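Local coordinates for oxidoreductase (Streptomyces globisporus, PDB 4R82), which reduces FAD with NADH and supplies the diffusible FADH2 used by the halogenase and monooxygenase of enediyne antibiotic C-1027 biosynthesis, at the interface of chains A and B. Residues are numbered along the deposited sequence; one frame, centred on the assembly and turned at random. Chains: chain A/B, Oxidoreductase.

The interface of chains A and B. Residues chain A 156-159; chain B 12-14.
The backbone N of B:Glu13 gives its hydrogen to the carbonyl O of A:Arg158 at 2.7 Å, an almost straight bond (175° at H). The reverse bond, from A:Arg158 N to B:Glu13 O, spans 2.9 Å, so the two residues form an antiparallel pair closed by two backbone hydrogen bonds that joins the short strand 13-15 of chain B to the end of strand 146-158 of chain A. A:Thr157 and B:Leu14 continue the register as the next antiparallel pair.

On one side of this two-stranded join, the side chains of A:Arg158 and B:Glu13 run alongside each other in the same direction. The glutamate is extended beyond CG, whereas the arginine bends at chi3 (-66°), which turns its guanidinium toward the carboxylate. NH1 meets carboxylate oxygen OE1 at 2.8 Å in a salt bridge that is also a hydrogen bond. The two planes stand nearly perpendicular (89°): the guanidinium presents its edge, with OE1 close to its plane, while NH1 comes to OE1 from above the carboxylate plane, so the pair meets through one oxygen rather than as a flat, two-pronged pairing. Below the charged tips, A:Arg158 CD packs 3.8 Å from B:Glu13 CD.

The opposite side is largely apolar. B:Ala12 CB sits over a face of the A:Trp159 indole, 3.8 Å from the centroid of its five-membered ring and displaced toward the rim. A:Thr157 CG2, anti to its backbone N, reaches the same face and touches B:Ala12 CB at 3.6 Å, so methyl groups from both chains pack against parts of one face of the indole. Farther along, B:Leu14 CD1 rests near A:Thr157 OG1, 3.8 Å away.

Backbone pairing, a charged clasp and methyl-on-indole packing thus fasten the N-terminal segment of one subunit to a strand of the other. Repeated by the two-fold axis, this exchange of N-terminal segments probably helps hold the flavin reductase homodimer together.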
# COMPACT_ATOMS: atom_id res chain seq x y z
N ALA A 156 2.11 18.29 -5.52
CA ALA A 156 3.15 17.33 -5.21
C ALA A 156 4.43 17.78 -5.87
O ALA A 156 4.40 18.51 -6.86
CB ALA A 156 2.75 15.93 -5.66
N THR A 157 5.56 17.36 -5.29
CA THR A 157 6.87 17.67 -5.86
C THR A 157 7.69 16.40 -5.75
O THR A 157 7.53 15.65 -4.78
CB THR A 157 7.57 18.80 -5.09
OG1 THR A 157 6.86 20.03 -5.28
CG2 THR A 157 9.00 18.98 -5.59
N ARG A 158 8.53 16.12 -6.74
CA ARG A 158 9.34 14.91 -6.68
C ARG A 158 10.78 15.19 -7.11
O ARG A 158 11.05 16.16 -7.81
CB ARG A 158 8.72 13.79 -7.52
CG ARG A 158 8.63 14.08 -9.00
CD ARG A 158 7.82 13.01 -9.73
NE ARG A 158 8.48 11.70 -9.69
CZ ARG A 158 9.31 11.25 -10.63
NH1 ARG A 158 9.59 11.98 -11.70
NH2 ARG A 158 9.86 10.05 -10.49
N TRP A 159 11.69 14.33 -6.64
CA TRP A 159 13.11 14.42 -6.96
C TRP A 159 13.47 13.14 -7.67
O TRP A 159 13.72 12.11 -7.05
CB TRP A 159 13.94 14.59 -5.67
CG TRP A 159 13.83 15.97 -5.09
CD1 TRP A 159 14.72 17.00 -5.25
CD2 TRP A 159 12.75 16.49 -4.31
NE1 TRP A 159 14.26 18.12 -4.60
CE2 TRP A 159 13.06 17.84 -4.01
CE3 TRP A 159 11.56 15.95 -3.82
CZ2 TRP A 159 12.21 18.66 -3.25
CZ3 TRP A 159 10.71 16.77 -3.06
CH2 TRP A 159 11.04 18.11 -2.79
N ALA B 12 14.06 19.83 -8.54
CA ALA B 12 12.80 19.15 -8.22
C ALA B 12 11.78 19.30 -9.34
O ALA B 12 11.76 20.32 -10.04
CB ALA B 12 12.23 19.69 -6.93
N GLU B 13 10.93 18.30 -9.51
CA GLU B 13 9.88 18.35 -10.53
C GLU B 13 8.56 18.68 -9.84
O GLU B 13 8.13 17.97 -8.94
CB GLU B 13 9.77 17.01 -11.27
CG GLU B 13 8.41 16.75 -11.95
CD GLU B 13 8.30 15.38 -12.61
OE1 GLU B 13 9.28 14.61 -12.56
OE2 GLU B 13 7.24 15.07 -13.19
N LEU B 14 7.92 19.77 -10.26
CA LEU B 14 6.62 20.13 -9.71
C LEU B 14 5.56 19.34 -10.46
O LEU B 14 5.56 19.32 -11.69
CB LEU B 14 6.36 21.63 -9.87
CG LEU B 14 5.00 22.14 -9.37
CD1 LEU B 14 4.84 21.93 -7.86
CD2 LEU B 14 4.78 23.60 -9.74